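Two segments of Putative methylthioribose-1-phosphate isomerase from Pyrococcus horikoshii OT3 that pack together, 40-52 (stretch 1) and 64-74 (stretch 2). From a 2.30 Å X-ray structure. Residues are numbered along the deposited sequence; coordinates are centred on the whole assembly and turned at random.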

# COMPACT_ATOMS: atom_id res chain seq x y z
N LYS A 40 26.98 -19.48 6.67
CA LYS A 40 27.66 -20.77 6.46
C LYS A 40 27.20 -21.73 7.57
O LYS A 40 27.39 -21.43 8.74
N PHE A 41 26.52 -22.81 7.18
CA PHE A 41 25.92 -23.74 8.11
C PHE A 41 26.51 -25.13 7.88
O PHE A 41 26.48 -25.63 6.76
N SER A 42 26.96 -25.76 8.98
CA SER A 42 27.78 -26.97 8.98
C SER A 42 27.10 -28.14 9.71
O SER A 42 27.65 -29.22 9.72
N LYS A 43 25.91 -27.93 10.28
CA LYS A 43 25.15 -29.00 10.98
C LYS A 43 23.69 -28.96 10.55
O LYS A 43 23.19 -27.89 10.20
N VAL A 44 22.99 -30.10 10.61
CA VAL A 44 21.64 -30.13 10.04
C VAL A 44 20.72 -29.25 10.90
O VAL A 44 19.82 -28.62 10.34
N GLU A 45 21.01 -29.18 12.21
CA GLU A 45 20.26 -28.36 13.19
C GLU A 45 20.30 -26.88 12.80
O GLU A 45 19.28 -26.22 12.85
N GLU A 46 21.49 -26.39 12.44
CA GLU A 46 21.71 -25.02 11.94
C GLU A 46 20.88 -24.72 10.68
O GLU A 46 20.38 -23.62 10.53
N VAL A 47 20.78 -25.68 9.75
CA VAL A 47 20.01 -25.55 8.50
C VAL A 47 18.51 -25.51 8.84
O VAL A 47 17.75 -24.72 8.30
N ALA A 48 18.09 -26.41 9.74
CA ALA A 48 16.69 -26.49 10.15
C ALA A 48 16.27 -25.15 10.77
O ALA A 48 15.26 -24.58 10.39
N GLU A 49 17.08 -24.65 11.70
CA GLU A 49 16.82 -23.40 12.38
C GLU A 49 16.70 -22.26 11.34
O GLU A 49 15.82 -21.41 11.45
N ALA A 50 17.55 -22.27 10.31
CA ALA A 50 17.60 -21.23 9.25
C ALA A 50 16.35 -21.29 8.37
O ALA A 50 15.91 -20.28 7.84
N ILE A 51 15.72 -22.47 8.25
CA ILE A 51 14.42 -22.55 7.59
C ILE A 51 13.34 -21.94 8.50
O ILE A 51 12.54 -21.15 8.03
N LYS A 52 13.30 -22.34 9.78
CA LYS A 52 12.32 -21.84 10.76
C LYS A 52 12.43 -20.32 10.95
O LYS A 52 11.41 -19.65 11.06
N ALA A 64 15.41 -26.60 -1.61
CA ALA A 64 16.80 -26.92 -1.86
C ALA A 64 17.58 -26.94 -0.54
O ALA A 64 18.44 -27.81 -0.35
N ALA A 65 17.28 -25.99 0.35
CA ALA A 65 17.96 -25.91 1.63
C ALA A 65 17.75 -27.23 2.39
O ALA A 65 18.70 -27.77 2.93
N ALA A 66 16.52 -27.73 2.40
CA ALA A 66 16.19 -28.91 3.18
C ALA A 66 16.90 -30.13 2.58
O ALA A 66 17.34 -31.02 3.32
N GLY A 67 16.89 -30.20 1.24
CA GLY A 67 17.52 -31.23 0.51
C GLY A 67 19.02 -31.24 0.77
O GLY A 67 19.59 -32.29 0.94
N PHE A 68 19.63 -30.05 0.79
CA PHE A 68 21.06 -29.93 1.08
C PHE A 68 21.36 -30.23 2.55
O PHE A 68 22.49 -30.46 2.88
N GLY A 69 20.34 -30.16 3.42
CA GLY A 69 20.47 -30.58 4.81
C GLY A 69 20.68 -32.08 4.94
O GLY A 69 21.42 -32.53 5.83
N LEU A 70 20.05 -32.85 4.05
CA LEU A 70 20.28 -34.29 3.99
C LEU A 70 21.63 -34.62 3.34
O LEU A 70 22.28 -35.55 3.75
N ALA A 71 22.01 -33.88 2.30
CA ALA A 71 23.33 -34.01 1.69
C ALA A 71 24.39 -33.80 2.77
O ALA A 71 25.29 -34.62 2.93
N LEU A 72 24.24 -32.72 3.54
CA LEU A 72 25.13 -32.40 4.64
C LEU A 72 25.17 -33.59 5.61
O LEU A 72 26.25 -34.04 6.00
N TYR A 73 24.00 -34.12 5.95
CA TYR A 73 23.94 -35.26 6.83
C TYR A 73 24.78 -36.40 6.25
O TYR A 73 25.53 -37.05 6.97
N ALA A 74 24.61 -36.67 4.95
CA ALA A 74 25.26 -37.80 4.30
C ALA A 74 26.80 -37.68 4.36
O ALA A 74 27.50 -38.66 4.61

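Two nearly antiparallel helices, 44-52 and 64-74, together with the segment leading into the first, pack through a small, mainly apolar contact, part of it side chain against backbone, in which a row of aliphatic side chains from the first helix lies against alanines, a glycine and a leucine of the second, with no hydrogen bond between them. The helix axes run at 172° and come within 9.5 Å; the two stretches together bury 355 Å². The backbones draw nearest at Val44 and Gly69, whose CA atoms are 5.4 Å apart. Gly69 has no side chain, and an ideal CB there would sit only 3.5 Å from Val47 CG1; its absence leaves room for the valine, whose CG1 lies 4.2 Å from Gly69 CA and 3.6 Å from Ala65 O. Val47 points toward the partner helix with chi1 t, and its CG2 reaches to 4.3 Å from Leu72 CD2. Leu72 (chi1 t, chi2 p) has the largest covered area; it also points toward stretch 1, and its CD2 rests on the loop or turn before the first helix and on that helix's first residue, 3.6 Å from Ser42 C, 3.5 Å from Lys43 C and 3.8 Å from Val44 N. Val44 is set sideways, with chi1 between wells at -22°; its CG1 lies 3.9 Å from Gly69 O and 4.1 Å from Tyr73 CB. The tyrosine ring leads away, and its OH is hydrogen-bonded elsewhere in the structure. One helical turn beyond Val47, Ile51 (chi1 m, chi2 t) points inward, its CD1 4.4 Å from Ala65 CB and 4.3 Å from Ala66 CB. Polar groups pair within stretch 1: Ser42 N donates to Glu46 OE1 at 2.8 Å, tying the turn to the first helix, Lys43 N makes a weak bond to Glu46 OE1 at 3.4 Å, and Lys52 NZ and Glu49 OE1 form a long salt bridge at 3.6 Å, clear of stretch 2.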

# COMPACT_ATOMS: atom_id res chain seq x y z
CB LYS A 40 29.17 -20.57 6.53
CG LYS A 40 30.03 -21.79 6.22
CD LYS A 40 31.41 -21.39 5.70
CE LYS A 40 32.29 -22.56 5.30
NZ LYS A 40 33.06 -23.09 6.45
CB PHE A 41 24.40 -23.77 7.93
CG PHE A 41 23.71 -22.44 8.16
CD1 PHE A 41 23.86 -21.76 9.36
CD2 PHE A 41 22.92 -21.87 7.18
CE1 PHE A 41 23.24 -20.54 9.58
CE2 PHE A 41 22.31 -20.65 7.39
CZ PHE A 41 22.45 -19.99 8.59
CB SER A 42 29.12 -26.66 9.58
OG SER A 42 29.68 -25.50 8.94
CB LYS A 43 25.21 -28.81 12.50
CG LYS A 43 26.61 -28.56 13.07
CD LYS A 43 26.61 -28.13 14.53
CE LYS A 43 27.79 -27.22 14.85
NZ LYS A 43 28.15 -27.26 16.29
CB VAL A 44 21.07 -31.54 9.76
CG1 VAL A 44 22.14 -32.60 9.63
CG2 VAL A 44 20.00 -31.97 10.73
CB GLU A 45 20.82 -28.47 14.61
CG GLU A 45 20.62 -29.82 15.26
CD GLU A 45 21.57 -30.93 14.81
OE1 GLU A 45 22.66 -30.61 14.24
OE2 GLU A 45 21.21 -32.11 15.02
CB GLU A 46 23.19 -24.76 11.65
CG GLU A 46 24.10 -24.77 12.87
CD GLU A 46 25.59 -24.59 12.57
OE1 GLU A 46 25.99 -24.69 11.39
OE2 GLU A 46 26.37 -24.33 13.53
CB VAL A 47 20.32 -26.72 7.52
CG1 VAL A 47 19.36 -26.79 6.35
CG2 VAL A 47 21.75 -26.68 7.02
CB ALA A 48 16.48 -27.66 11.11
CB GLU A 49 17.91 -23.17 13.43
CG GLU A 49 17.69 -21.95 14.33
CD GLU A 49 16.35 -21.88 15.05
OE1 GLU A 49 15.78 -22.97 15.39
OE2 GLU A 49 15.86 -20.74 15.27
CB ALA A 50 18.86 -21.36 8.44
CB ILE A 51 14.10 -23.99 7.18
CG1 ILE A 51 14.96 -24.44 5.99
CG2 ILE A 51 12.62 -24.15 6.89
CD1 ILE A 51 15.23 -25.91 5.98
CB LYS A 52 12.51 -22.49 12.14
CG LYS A 52 11.77 -23.79 12.41
CD LYS A 52 11.47 -24.03 13.90
CE LYS A 52 12.57 -23.55 14.84
NZ LYS A 52 12.43 -24.10 16.21
CB ALA A 64 17.41 -25.96 -2.86
CB ALA A 65 17.50 -24.73 2.45
CB ALA A 66 14.71 -29.13 3.16
CB PHE A 68 21.59 -28.55 0.71
CG PHE A 68 21.75 -28.38 -0.78
CD1 PHE A 68 22.23 -29.42 -1.56
CD2 PHE A 68 21.45 -27.19 -1.39
CE1 PHE A 68 22.40 -29.26 -2.92
CE2 PHE A 68 21.60 -27.03 -2.75
CZ PHE A 68 22.07 -28.07 -3.52
CB LEU A 70 19.12 -34.94 3.25
CG LEU A 70 17.78 -34.82 3.98
CD1 LEU A 70 16.66 -35.35 3.12
CD2 LEU A 70 17.82 -35.55 5.32
CB ALA A 71 23.50 -33.02 0.57
CB LEU A 72 24.70 -31.11 5.33
CG LEU A 72 25.57 -30.69 6.52
CD1 LEU A 72 26.91 -30.17 6.05
CD2 LEU A 72 24.89 -29.63 7.36
CB TYR A 73 22.51 -35.74 7.07
CG TYR A 73 22.53 -37.05 7.80
CD1 TYR A 73 22.87 -37.11 9.15
CD2 TYR A 73 22.31 -38.23 7.12
CE1 TYR A 73 22.99 -38.33 9.81
CE2 TYR A 73 22.42 -39.46 7.77
CZ TYR A 73 22.76 -39.50 9.11
OH TYR A 73 22.84 -40.72 9.71
CB ALA A 74 24.77 -37.92 2.87